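Local coordinates for argonaute protein (Marinitoga piezophila, PDB 5I4A) that uses short 5'-hydroxyl guide RNAs to recognise complementary single-stranded DNA or RNA and cleaves the target with the help of divalent metal ions, at residues Y94-K97 and L98-N102; S156-P159 and A160-A164; A281-V284 and F285-F289; E310-K313 and S314-L318; L619-P622 and L623-A626. All coordinates share one frame; numbering follows the deposited sequence.

Contact 1 of 5, residues Y94-K97 and L98-N102; sequences YIKK and LFLDN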
loop_
_atom_site.group_PDB
_atom_site.type_symbol
_atom_site.label_atom_id
_atom_site.label_comp_id
_atom_site.label_asym_id
_atom_site.label_seq_id
_atom_site.Cartn_x
_atom_site.Cartn_y
_atom_site.Cartn_z
ATOM N N TYR A 94 20.733 0.918 -17.392
ATOM C CA TYR A 94 21.720 1.951 -17.685
ATOM C C TYR A 94 21.781 2.987 -16.571
ATOM O O TYR A 94 22.865 3.475 -16.228
ATOM C CB TYR A 94 21.408 2.619 -19.021
ATOM C CG TYR A 94 22.422 3.669 -19.388
ATOM C CD1 TYR A 94 23.762 3.338 -19.523
ATOM C CD2 TYR A 94 22.048 4.989 -19.589
ATOM C CE1 TYR A 94 24.701 4.289 -19.851
ATOM C CE2 TYR A 94 22.983 5.950 -19.919
ATOM C CZ TYR A 94 24.308 5.592 -20.048
ATOM O OH TYR A 94 25.249 6.537 -20.377
ATOM N N ILE A 95 20.628 3.340 -15.998
ATOM C CA ILE A 95 20.608 4.274 -14.876
ATOM C C ILE A 95 21.309 3.666 -13.672
ATOM O O ILE A 95 22.094 4.333 -12.985
ATOM C CB ILE A 95 19.158 4.675 -14.549
ATOM C CG1 ILE A 95 18.618 5.612 -15.631
ATOM C CG2 ILE A 95 19.066 5.317 -13.165
ATOM C CD1 ILE A 95 17.130 5.503 -15.829
ATOM N N LYS A 96 21.042 2.388 -13.403
ATOM C CA LYS A 96 21.700 1.697 -12.299
ATOM C C LYS A 96 23.215 1.727 -12.454
ATOM O O LYS A 96 23.943 2.004 -11.493
ATOM C CB LYS A 96 21.193 0.258 -12.222
ATOM C CG LYS A 96 21.817 -0.579 -11.123
ATOM C CD LYS A 96 21.264 -1.993 -11.160
ATOM C CE LYS A 96 21.748 -2.810 -9.982
ATOM N NZ LYS A 96 21.108 -4.150 -9.961
ATOM N N LYS A 97 23.708 1.446 -13.662
ATOM C CA LYS A 97 25.149 1.451 -13.896
ATOM C C LYS A 97 25.755 2.810 -13.577
ATOM O O LYS A 97 26.798 2.898 -12.919
ATOM C CB LYS A 97 25.458 1.065 -15.343
ATOM C CG LYS A 97 26.866 1.455 -15.764
ATOM C CD LYS A 97 27.154 1.115 -17.214
ATOM C CE LYS A 97 28.538 1.615 -17.613
ATOM N NZ LYS A 97 29.582 1.167 -16.645
ATOM N N LEU A 98 25.114 3.886 -14.040
ATOM C CA LEU A 98 25.647 5.224 -13.806
ATOM C C LEU A 98 25.726 5.533 -12.315
ATOM O O LEU A 98 26.734 6.064 -11.833
ATOM C CB LEU A 98 24.792 6.260 -14.532
ATOM C CG LEU A 98 24.907 6.269 -16.057
ATOM C CD1 LEU A 98 24.002 7.334 -16.656
ATOM C CD2 LEU A 98 26.351 6.486 -16.482
ATOM N N PHE A 99 24.665 5.212 -11.569
ATOM C CA PHE A 99 24.690 5.400 -10.122
ATOM C C PHE A 99 25.793 4.565 -9.481
ATOM O O PHE A 99 26.568 5.067 -8.659
ATOM C CB PHE A 99 23.330 5.039 -9.520
ATOM C CG PHE A 99 22.332 6.165 -9.534
ATOM C CD1 PHE A 99 22.329 7.117 -8.527
ATOM C CD2 PHE A 99 21.389 6.261 -10.544
ATOM C CE1 PHE A 99 21.408 8.148 -8.530
ATOM C CE2 PHE A 99 20.466 7.291 -10.554
ATOM C CZ PHE A 99 20.476 8.237 -9.545
ATOM N N LEU A 100 25.874 3.282 -9.844
ATOM C CA LEU A 100 26.911 2.421 -9.285
ATOM C C LEU A 100 28.300 2.894 -9.697
ATOM O O LEU A 100 29.249 2.812 -8.909
ATOM C CB LEU A 100 26.686 0.972 -9.715
ATOM C CG LEU A 100 25.481 0.232 -9.124
ATOM C CD1 LEU A 100 25.410 -1.189 -9.663
ATOM C CD2 LEU A 100 25.538 0.223 -7.606
ATOM N N ASP A 101 28.440 3.392 -10.930
ATOM C CA ASP A 101 29.723 3.932 -11.373
ATOM C C ASP A 101 30.130 5.165 -10.581
ATOM O O ASP A 101 31.324 5.474 -10.506
ATOM C CB ASP A 101 29.680 4.275 -12.863
ATOM C CG ASP A 101 29.757 3.046 -13.750
ATOM O OD1 ASP A 101 30.013 1.944 -13.225
ATOM O OD2 ASP A 101 29.574 3.190 -14.976
ATOM N N ASN A 102 29.170 5.884 -10.003
ATOM C CA ASN A 102 29.464 7.013 -9.135
ATOM C C ASN A 102 29.391 6.633 -7.662
ATOM O O ASN A 102 29.183 7.500 -6.808
ATOM C CB ASN A 102 28.530 8.180 -9.453
ATOM C CG ASN A 102 28.816 8.793 -10.813
ATOM O OD1 ASN A 102 29.577 9.756 -10.927
ATOM N ND2 ASN A 102 28.215 8.230 -11.854
#
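K97 and D101 meet twice on one side of the helix. D101 N donates to K97 O at 2.6 Å, and the ammonium NZ of K97 forms a salt bridge to D101 OD2, also at 2.6 Å, using the syn lone pair of that oxygen. The K97 chain runs extended and bends only at its last torsion (chi4 51°), which brings NZ round to D101 OD2. Both charged groups have further partners: NZ also binds the carbonyl of N40, and D101 OD1 accepts from the side-chain amide ND2 of N41, tying this helix to the end of helix 29-40. An alanine in place of K97 would probably leave D101 OD2 without its counter-charge and the N40 carbonyl without this donor. These bonds belong to the last turns of helix 84-101 in the N-terminal domain, where Y94 O, I95 O and K96 O are each taken by the N-H four residues on. At the helix end, N102 ND2 folds back onto L98 O at 2.6 Å, the acceptor lying almost in the plane of the amide, while N102 N adds weak bonds to L98 O and F99 O. On the buried sides the contacts are apolar. L98 CD1 sits off-centre over one face of the Y94 ring, 4.1 Å from its centroid, and I95 CG2 lies 3.6 Å from F99 CE2, alongside a ring that also packs against F104, F112 and F246.

Contact 2 of 5, residues S156-P159 and A160-A164; sequences SKEP and ALESA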
loop_
_atom_site.group_PDB
_atom_site.type_symbol
_atom_site.label_atom_id
_atom_site.label_comp_id
_atom_site.label_asym_id
_atom_site.label_seq_id
_atom_site.Cartn_x
_atom_site.Cartn_y
_atom_site.Cartn_z
ATOM N N SER A 156 23.740 1.807 9.785
ATOM C CA SER A 156 24.817 1.761 10.761
ATOM C C SER A 156 26.128 2.173 10.106
ATOM O O SER A 156 26.419 1.797 8.967
ATOM C CB SER A 156 24.942 0.358 11.357
ATOM O OG SER A 156 25.349 -0.578 10.376
ATOM N N LYS A 157 26.917 2.964 10.836
ATOM C CA LYS A 157 28.198 3.424 10.312
ATOM C C LYS A 157 29.177 2.271 10.127
ATOM O O LYS A 157 30.026 2.317 9.230
ATOM C CB LYS A 157 28.781 4.484 11.247
ATOM C CG LYS A 157 30.113 5.066 10.812
ATOM C CD LYS A 157 30.580 6.112 11.810
ATOM C CE LYS A 157 31.935 6.682 11.430
ATOM N NZ LYS A 157 32.357 7.741 12.388
ATOM N N GLU A 158 29.068 1.236 10.951
ATOM C CA GLU A 158 29.950 0.086 10.924
ATOM C C GLU A 158 29.173 -1.156 10.507
ATOM O O GLU A 158 27.947 -1.213 10.661
ATOM C CB GLU A 158 30.582 -0.137 12.305
ATOM C CG GLU A 158 31.159 1.124 12.938
ATOM C CD GLU A 158 32.524 1.493 12.384
ATOM O OE1 GLU A 158 33.488 0.733 12.623
ATOM O OE2 GLU A 158 32.637 2.542 11.713
ATOM N N PRO A 159 29.851 -2.163 9.954
ATOM C CA PRO A 159 29.176 -3.427 9.644
ATOM C C PRO A 159 28.524 -4.032 10.882
ATOM O O PRO A 159 28.879 -3.720 12.021
ATOM C CB PRO A 159 30.309 -4.314 9.120
ATOM C CG PRO A 159 31.267 -3.346 8.520
ATOM C CD PRO A 159 31.221 -2.130 9.415
ATOM N N ALA A 160 27.561 -4.925 10.628
ATOM C CA ALA A 160 26.678 -5.431 11.676
ATOM C C ALA A 160 27.453 -5.976 12.870
ATOM O O ALA A 160 27.135 -5.669 14.025
ATOM C CB ALA A 160 25.759 -6.509 11.098
ATOM N N LEU A 161 28.481 -6.788 12.612
ATOM C CA LEU A 161 29.228 -7.389 13.711
ATOM C C LEU A 161 30.065 -6.361 14.463
ATOM O O LEU A 161 30.372 -6.563 15.643
ATOM C CB LEU A 161 30.114 -8.518 13.188
ATOM C CG LEU A 161 29.377 -9.807 12.825
ATOM C CD1 LEU A 161 30.354 -10.872 12.357
ATOM C CD2 LEU A 161 28.570 -10.302 14.016
ATOM N N GLU A 162 30.437 -5.257 13.811
ATOM C CA GLU A 162 31.261 -4.228 14.431
ATOM C C GLU A 162 30.463 -2.979 14.791
ATOM O O GLU A 162 31.049 -1.908 14.981
ATOM C CB GLU A 162 32.421 -3.846 13.513
ATOM C CG GLU A 162 33.095 -5.007 12.812
ATOM C CD GLU A 162 34.189 -4.545 11.869
ATOM O OE1 GLU A 162 34.236 -3.333 11.566
ATOM O OE2 GLU A 162 35.003 -5.388 11.436
ATOM N N SER A 163 29.140 -3.086 14.884
ATOM C CA SER A 163 28.272 -1.941 15.133
ATOM C C SER A 163 27.740 -2.009 16.558
ATOM O O SER A 163 27.109 -3.001 16.942
ATOM C CB SER A 163 27.120 -1.902 14.129
ATOM O OG SER A 163 26.289 -0.775 14.353
ATOM N N ALA A 164 27.990 -0.949 17.332
ATOM C CA ALA A 164 27.509 -0.903 18.709
ATOM C C ALA A 164 25.989 -0.985 18.766
ATOM O O ALA A 164 25.428 -1.713 19.594
ATOM C CB ALA A 164 28.005 0.369 19.395
#
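The P159 ring and the carboxylates of E158 and E162 come together on the outer side of this bend. E162 OE1 lies 3.9 Å from P159 CD, the two side chains crossing at a slant, and the same oxygen stands 4.3 Å from E158 OE1, a pairing of like charges that is probably eased by the solvent round E162. E158 reaches this position by a bend at its second torsion (chi2 -80°). The P159 carbonyl is approached from above its plane: E162 N donates to P159 O at 2.8 Å, 50° out of that plane and therefore not on a lone pair. The bond belongs to a short 3-10 turn at 160-161, a few residues after strand 143-156 ends, where linker L1 passes into the PAZ domain. On the inner side S156 OG bonds to E158 O at 2.7 Å, the donor tilted 18° from the carbonyl plane, and takes a second bond from F209 N of strand 207-211. S163 OG rests 3.5 Å from S156 CB but hydrogen-bonds to I165 O. S163 CB lies 3.6 Å from E158 O, and A160 CB packs on L189 and F209.

Contact 3 of 5, residues A281-V284 and F285-F289; sequences AKDV and FKYSF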
loop_
_atom_site.group_PDB
_atom_site.type_symbol
_atom_site.label_atom_id
_atom_site.label_comp_id
_atom_site.label_asym_id
_atom_site.label_seq_id
_atom_site.Cartn_x
_atom_site.Cartn_y
_atom_site.Cartn_z
ATOM N N ALA A 281 -15.748 14.764 8.002
ATOM C CA ALA A 281 -16.460 13.554 8.400
ATOM C C ALA A 281 -16.880 13.604 9.864
ATOM O O ALA A 281 -17.930 13.062 10.225
ATOM C CB ALA A 281 -15.591 12.322 8.132
ATOM N N LYS A 282 -16.089 14.266 10.713
ATOM C CA LYS A 282 -16.386 14.353 12.138
ATOM C C LYS A 282 -17.658 15.134 12.431
ATOM O O LYS A 282 -18.205 15.003 13.533
ATOM C CB LYS A 282 -15.202 14.981 12.876
ATOM C CG LYS A 282 -14.910 16.403 12.454
ATOM C CD LYS A 282 -13.872 17.049 13.346
ATOM C CE LYS A 282 -13.590 18.469 12.891
ATOM N NZ LYS A 282 -12.777 19.223 13.880
ATOM N N ASP A 283 -18.148 15.934 11.486
ATOM C CA ASP A 283 -19.457 16.554 11.668
ATOM C C ASP A 283 -20.598 15.552 11.661
ATOM O O ASP A 283 -21.746 15.961 11.835
ATOM C CB ASP A 283 -19.703 17.608 10.579
ATOM C CG ASP A 283 -19.120 18.947 10.937
ATOM O OD1 ASP A 283 -18.773 19.136 12.128
ATOM O OD2 ASP A 283 -19.022 19.812 10.038
ATOM N N VAL A 284 -20.312 14.265 11.470
ATOM C CA VAL A 284 -21.350 13.247 11.597
ATOM C C VAL A 284 -21.999 13.307 12.974
ATOM O O VAL A 284 -23.187 12.995 13.124
ATOM C CB VAL A 284 -20.766 11.843 11.296
ATOM C CG1 VAL A 284 -19.777 11.419 12.377
ATOM C CG2 VAL A 284 -21.875 10.806 11.114
ATOM N N PHE A 285 -21.243 13.714 13.997
ATOM C CA PHE A 285 -21.793 13.868 15.338
ATOM C C PHE A 285 -22.634 15.125 15.494
ATOM O O PHE A 285 -23.365 15.243 16.484
ATOM C CB PHE A 285 -20.666 13.871 16.374
ATOM C CG PHE A 285 -19.915 12.576 16.455
ATOM C CD1 PHE A 285 -20.459 11.484 17.114
ATOM C CD2 PHE A 285 -18.666 12.447 15.875
ATOM C CE1 PHE A 285 -19.772 10.288 17.191
ATOM C CE2 PHE A 285 -17.974 11.253 15.950
ATOM C CZ PHE A 285 -18.529 10.171 16.610
ATOM N N LYS A 286 -22.543 16.068 14.556
ATOM C CA LYS A 286 -23.425 17.230 14.550
ATOM C C LYS A 286 -24.760 16.941 13.879
ATOM O O LYS A 286 -25.798 17.432 14.335
ATOM C CB LYS A 286 -22.762 18.409 13.830
ATOM C CG LYS A 286 -21.747 19.187 14.644
ATOM C CD LYS A 286 -21.342 20.450 13.902
ATOM C CE LYS A 286 -20.161 21.137 14.561
ATOM N NZ LYS A 286 -19.511 22.090 13.617
ATOM N N TYR A 287 -24.755 16.152 12.805
ATOM C CA TYR A 287 -25.917 16.019 11.936
ATOM C C TYR A 287 -26.410 14.584 11.813
ATOM O O TYR A 287 -27.304 14.320 10.998
ATOM C CB TYR A 287 -25.594 16.592 10.553
ATOM C CG TYR A 287 -24.987 17.977 10.614
ATOM C CD1 TYR A 287 -25.762 19.081 10.947
ATOM C CD2 TYR A 287 -23.638 18.180 10.341
ATOM C CE1 TYR A 287 -25.213 20.351 11.007
ATOM C CE2 TYR A 287 -23.079 19.447 10.398
ATOM C CZ TYR A 287 -23.873 20.528 10.732
ATOM O OH TYR A 287 -23.329 21.792 10.791
ATOM N N SER A 288 -25.836 13.656 12.588
ATOM C CA SER A 288 -26.314 12.284 12.747
ATOM C C SER A 288 -26.098 11.442 11.494
ATOM O O SER A 288 -25.868 11.985 10.408
ATOM C CB SER A 288 -27.793 12.280 13.150
ATOM O OG SER A 288 -28.197 10.996 13.605
ATOM N N PHE A 289 -26.147 10.116 11.647
ATOM C CA PHE A 289 -26.064 9.212 10.505
ATOM C C PHE A 289 -27.096 9.589 9.453
ATOM O O PHE A 289 -28.235 9.930 9.777
ATOM C CB PHE A 289 -26.307 7.761 10.933
ATOM C CG PHE A 289 -25.073 7.022 11.375
ATOM C CD1 PHE A 289 -23.939 7.699 11.795
ATOM C CD2 PHE A 289 -25.052 5.636 11.363
ATOM C CE1 PHE A 289 -22.811 7.004 12.199
ATOM C CE2 PHE A 289 -23.929 4.935 11.763
ATOM C CZ PHE A 289 -22.807 5.620 12.181
HETATM O O HOH W 1 -20.937 22.405 10.332
#
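V284 packs between two phenylalanines, F285 and F289, and forms the tight half of this contact. Its CG1 lies over one face of the F285 ring, 4.2 Å from the centroid, while CG2 meets the edge of F289 at CD1, 3.8 Å away. The first torsion (chi1 68°) puts CG1 in the crowded position between the backbone N and the carbonyl carbon, and CG2 is thereby turned toward F289. L333 of helix 325-333 touches all three side chains, and K416 adds a cation-pi contact to F285. V284 to Y287 form the short helix 284-287 of linker L2, entered from a 3-10 turn that ends at D283. Its backbone grip centres on D283 O, which accepts from Y287 N at 3.2 Å, with the nitrogen nearly along the C=O axis although the N-H is bent off it (140°), and from K286 N at 2.8 Å, well above the carbonyl plane. S288 leaves the helix with a positive phi, its N-H making a weak bond to V284 O.

The other side is looser and wetter. K286 runs extended beside D283, and their salt bridge, NZ to OD1 at 3.4 Å, is weak. The D283 carboxylate stands almost perpendicular to the Y287 ring, with CB 3.8 Å from Y287 CE2. D283 OD2 is held by S278 OG and by a water that also bonds Y287 OH in the plane of the ring. An asparagine in place of D283 would probably cost K286 its weak ionic partner and disturb the bonding of S278 and the water.

Contact 4 of 5, residues E310-K313 and S314-L318; sequences EVQK and SLKEL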
loop_
_atom_site.group_PDB
_atom_site.type_symbol
_atom_site.label_atom_id
_atom_site.label_comp_id
_atom_site.label_asym_id
_atom_site.label_seq_id
_atom_site.Cartn_x
_atom_site.Cartn_y
_atom_site.Cartn_z
ATOM N N GLU A 310 -10.270 -4.018 37.288
ATOM C CA GLU A 310 -9.307 -2.980 36.932
ATOM C C GLU A 310 -9.971 -1.815 36.209
ATOM O O GLU A 310 -9.504 -0.675 36.311
ATOM C CB GLU A 310 -8.198 -3.562 36.056
ATOM C CG GLU A 310 -7.303 -4.580 36.738
ATOM C CD GLU A 310 -6.276 -5.166 35.785
ATOM O OE1 GLU A 310 -6.209 -4.702 34.626
ATOM O OE2 GLU A 310 -5.541 -6.091 36.189
ATOM N N VAL A 311 -11.055 -2.075 35.479
ATOM C CA VAL A 311 -11.705 -1.075 34.643
ATOM C C VAL A 311 -13.124 -0.771 35.105
ATOM O O VAL A 311 -13.874 -0.106 34.390
ATOM C CB VAL A 311 -11.697 -1.502 33.162
ATOM C CG1 VAL A 311 -10.274 -1.744 32.685
ATOM C CG2 VAL A 311 -12.550 -2.747 32.967
ATOM N N GLN A 312 -13.507 -1.240 36.295
ATOM C CA GLN A 312 -14.897 -1.123 36.729
ATOM C C GLN A 312 -15.326 0.335 36.863
ATOM O O GLN A 312 -16.453 0.693 36.499
ATOM C CB GLN A 312 -15.094 -1.863 38.051
ATOM C CG GLN A 312 -16.532 -1.906 38.527
ATOM C CD GLN A 312 -16.673 -2.592 39.870
ATOM O OE1 GLN A 312 -15.701 -2.727 40.612
ATOM N NE2 GLN A 312 -17.885 -3.034 40.186
ATOM N N LYS A 313 -14.442 1.193 37.380
ATOM C CA LYS A 313 -14.778 2.607 37.518
ATOM C C LYS A 313 -15.086 3.229 36.161
ATOM O O LYS A 313 -16.089 3.936 36.001
ATOM C CB LYS A 313 -13.638 3.355 38.207
ATOM C CG LYS A 313 -13.914 4.835 38.410
ATOM C CD LYS A 313 -12.813 5.514 39.206
ATOM C CE LYS A 313 -13.135 6.983 39.443
ATOM N NZ LYS A 313 -13.227 7.751 38.169
ATOM N N SER A 314 -14.235 2.968 35.167
ATOM C CA SER A 314 -14.481 3.484 33.825
ATOM C C SER A 314 -15.730 2.861 33.215
ATOM O O SER A 314 -16.516 3.552 32.555
ATOM C CB SER A 314 -13.263 3.230 32.940
ATOM O OG SER A 314 -12.122 3.904 33.438
ATOM N N LEU A 315 -15.925 1.554 33.417
ATOM C CA LEU A 315 -17.147 0.905 32.949
ATOM C C LEU A 315 -18.386 1.588 33.515
ATOM O O LEU A 315 -19.371 1.801 32.797
ATOM C CB LEU A 315 -17.137 -0.572 33.331
ATOM C CG LEU A 315 -16.196 -1.504 32.570
ATOM C CD1 LEU A 315 -16.295 -2.911 33.138
ATOM C CD2 LEU A 315 -16.517 -1.501 31.086
ATOM N N LYS A 316 -18.358 1.934 34.804
ATOM C CA LYS A 316 -19.481 2.648 35.401
ATOM C C LYS A 316 -19.645 4.027 34.778
ATOM O O LYS A 316 -20.757 4.422 34.410
ATOM C CB LYS A 316 -19.287 2.770 36.912
ATOM C CG LYS A 316 -19.417 1.468 37.673
ATOM C CD LYS A 316 -19.435 1.733 39.167
ATOM C CE LYS A 316 -19.891 0.514 39.945
ATOM N NZ LYS A 316 -20.347 0.899 41.306
ATOM N N GLU A 317 -18.545 4.777 34.655
ATOM C CA GLU A 317 -18.617 6.113 34.071
ATOM C C GLU A 317 -19.152 6.066 32.644
ATOM O O GLU A 317 -19.869 6.974 32.214
ATOM C CB GLU A 317 -17.236 6.774 34.087
ATOM C CG GLU A 317 -16.730 7.129 35.473
ATOM C CD GLU A 317 -15.318 7.683 35.450
ATOM O OE1 GLU A 317 -14.638 7.531 34.415
ATOM O OE2 GLU A 317 -14.888 8.273 36.466
ATOM N N LEU A 318 -18.818 5.015 31.894
ATOM C CA LEU A 318 -19.221 4.952 30.496
ATOM C C LEU A 318 -20.637 4.413 30.331
ATOM O O LEU A 318 -21.407 4.930 29.511
ATOM C CB LEU A 318 -18.233 4.091 29.707
ATOM C CG LEU A 318 -16.943 4.792 29.267
ATOM C CD1 LEU A 318 -15.966 3.791 28.687
ATOM C CD2 LEU A 318 -17.265 5.878 28.252
HETATM O O HOH W 2 -11.441 1.960 35.785
#
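V311 and L315 touch directly across the first turn of helix 312-320, whereas E310, one residue earlier, reaches S314 only through a water, which accepts from S314 N at 3.0 Å and donates weakly to E310 O. V311 stands at the N-cap position and begins the regular pattern: L315 N donates to V311 O at 2.8 Å, nearly straight. Beside this bond the two side chains cross, V311 CG2 touching L315 CD1 at 3.8 Å. With CG2 between the backbone N and the carbonyl carbon (chi1 -57°), the branch is turned to that leucine, and V311 also rests on K404 and E408 of helix 404-409, where the helix packs in the Mid domain, a Rossmann-like fold with a parallel sheet. Q312 lies on the solvent side. Its carbonyl accepts from K316 N, and its amide runs alongside the extended K316 chain, NE2 4.1 Å from K316 CE, with no more than a loose touch. K313 completes the run. E317 N donates to K313 O at 2.9 Å, and the two side chains then cross on the exposed surface, where K313 NZ forms a salt bridge to E317 OE2. The recorded separation of K313 NZ and E317 OE2, 2.4 Å, is very short, so its exact value is doubtful. The lysine bends at its last torsion (chi4 -63°) to bring NZ to the oxygen. The chemistry thus divides: apolar V311 and L315 face the domain, while the outer side carries a lysine-glutamate pair whose charges should largely cancel at the surface.

Contact 5 of 5, residues L619-P622 and L623-A626; sequences LPYP and LHIA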
loop_
_atom_site.group_PDB
_atom_site.type_symbol
_atom_site.label_atom_id
_atom_site.label_comp_id
_atom_site.label_asym_id
_atom_site.label_seq_id
_atom_site.Cartn_x
_atom_site.Cartn_y
_atom_site.Cartn_z
ATOM N N LEU A 619 -6.809 4.707 -0.685
ATOM C CA LEU A 619 -7.162 4.008 -1.905
ATOM C C LEU A 619 -8.676 3.946 -2.059
ATOM O O LEU A 619 -9.415 4.079 -1.078
ATOM C CB LEU A 619 -6.588 2.585 -1.886
ATOM C CG LEU A 619 -5.061 2.525 -1.800
ATOM C CD1 LEU A 619 -4.576 1.103 -1.558
ATOM C CD2 LEU A 619 -4.446 3.098 -3.064
ATOM N N PRO A 620 -9.178 3.757 -3.282
ATOM C CA PRO A 620 -10.621 3.562 -3.454
ATOM C C PRO A 620 -11.091 2.386 -2.616
ATOM O O PRO A 620 -10.399 1.373 -2.502
ATOM C CB PRO A 620 -10.774 3.291 -4.957
ATOM C CG PRO A 620 -9.406 2.911 -5.428
ATOM C CD PRO A 620 -8.460 3.681 -4.566
ATOM N N TYR A 621 -12.264 2.547 -2.008
ATOM C CA TYR A 621 -12.753 1.580 -1.027
ATOM C C TYR A 621 -12.737 0.136 -1.523
ATOM O O TYR A 621 -12.267 -0.734 -0.771
ATOM C CB TYR A 621 -14.157 2.003 -0.568
ATOM C CG TYR A 621 -14.656 1.311 0.682
ATOM C CD1 TYR A 621 -13.821 1.111 1.777
ATOM C CD2 TYR A 621 -15.971 0.877 0.774
ATOM C CE1 TYR A 621 -14.284 0.482 2.920
ATOM C CE2 TYR A 621 -16.442 0.254 1.909
ATOM C CZ TYR A 621 -15.597 0.059 2.981
ATOM O OH TYR A 621 -16.074 -0.565 4.109
ATOM N N PRO A 622 -13.193 -0.193 -2.741
ATOM C CA PRO A 622 -13.067 -1.593 -3.191
ATOM C C PRO A 622 -11.635 -2.103 -3.192
ATOM O O PRO A 622 -11.395 -3.258 -2.821
ATOM C CB PRO A 622 -13.670 -1.562 -4.603
ATOM C CG PRO A 622 -13.667 -0.128 -5.009
ATOM C CD PRO A 622 -13.889 0.633 -3.744
ATOM N N LEU A 623 -10.671 -1.272 -3.597
ATOM C CA LEU A 623 -9.271 -1.685 -3.550
ATOM C C LEU A 623 -8.767 -1.765 -2.119
ATOM O O LEU A 623 -7.987 -2.664 -1.780
ATOM C CB LEU A 623 -8.406 -0.719 -4.357
ATOM C CG LEU A 623 -8.219 -1.008 -5.843
ATOM C CD1 LEU A 623 -7.092 -0.151 -6.372
ATOM C CD2 LEU A 623 -7.929 -2.480 -6.070
ATOM N N HIS A 624 -9.179 -0.819 -1.273
ATOM C CA HIS A 624 -8.825 -0.883 0.141
ATOM C C HIS A 624 -9.281 -2.198 0.759
ATOM O O HIS A 624 -8.532 -2.840 1.506
ATOM C CB HIS A 624 -9.441 0.298 0.886
ATOM C CG HIS A 624 -9.215 0.263 2.364
ATOM N ND1 HIS A 624 -8.090 0.793 2.958
ATOM C CD2 HIS A 624 -9.964 -0.252 3.368
ATOM C CE1 HIS A 624 -8.157 0.612 4.265
ATOM N NE2 HIS A 624 -9.286 -0.020 4.539
ATOM N N ILE A 625 -10.505 -2.622 0.446
ATOM C CA ILE A 625 -11.014 -3.888 0.962
ATOM C C ILE A 625 -10.203 -5.054 0.411
ATOM O O ILE A 625 -9.782 -5.948 1.155
ATOM C CB ILE A 625 -12.508 -4.037 0.624
ATOM C CG1 ILE A 625 -13.317 -2.888 1.230
ATOM C CG2 ILE A 625 -13.023 -5.374 1.109
ATOM C CD1 ILE A 625 -14.637 -2.637 0.527
ATOM N N ALA A 626 -9.971 -5.058 -0.905
ATOM C CA ALA A 626 -9.272 -6.174 -1.535
ATOM C C ALA A 626 -7.868 -6.344 -0.967
ATOM O O ALA A 626 -7.437 -7.470 -0.689
ATOM C CB ALA A 626 -9.218 -5.974 -3.049
HETATM O O HOH W 3 -6.398 3.053 1.887
#
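H624 N donates to P620 O at 2.8 Å, in the carbonyl plane and close to straight, the first of three successive backbone bonds. I625 N donates to Y621 O at 2.9 Å, and A626 N to P622 O at 3.0 Å. P620 takes the N-cap position, and P622 lies in the first turn, where a backbone N-H would have no preceding helical carbonyl to bond, so proline's missing N-H costs little. P620 CG lies 3.9 Å from L623 CB, the side chains running alongside, and both residues touch L517 of strand 513-519.

Helix 621-631 belongs to the PIWI domain, which has an RNase H fold. The turn leads directly into N627, a probable catalytic and metal-binding residue; the side chain of A626 comes within about 4 Å (nearest atoms) of that of D449, another of the probable catalytic residues. Within the turn, I625 CD1 sits almost exactly over the centre of the Y621 ring, 3.6 Å from the centroid and only 8° off the normal. With chi1 of Y621 at -166°, CG points opposite the backbone N, placing the ring beside the carbonyl carbon, where the I625 methyl can cover its face. I625 CG1 approaches Y621 O at 3.1 Å. Beyond the ring, Y621 rests on V466 and I472, and Y617 packs against both Y621 and H624. The H624 imidazole meets a water that bridges to the chain before the helix: ND1 lies 3.0 Å from it, and L619 N donates to the same oxygen.

Overall arrangement
From the N terminus, the five contacts follow in series; none nests in or crosses another, and each is local, within one continuous stretch of helix or turn. Contact 1 ends helix 84-101 in the N-terminal domain. Contact 2, its centre about 26 Å from that of contact 1, forms the bend from linker L1 into the PAZ domain. Contact 3 lies in linker L2, yet packs on L333 of helix 325-333 in the Mid domain and so joins the linker of the PAZ lobe to the PIWI lobe. Contact 4 in the Mid domain and contact 5, which begins the PIWI helix 621-631, each come within about 12 Å of contact 3 at nearest atoms.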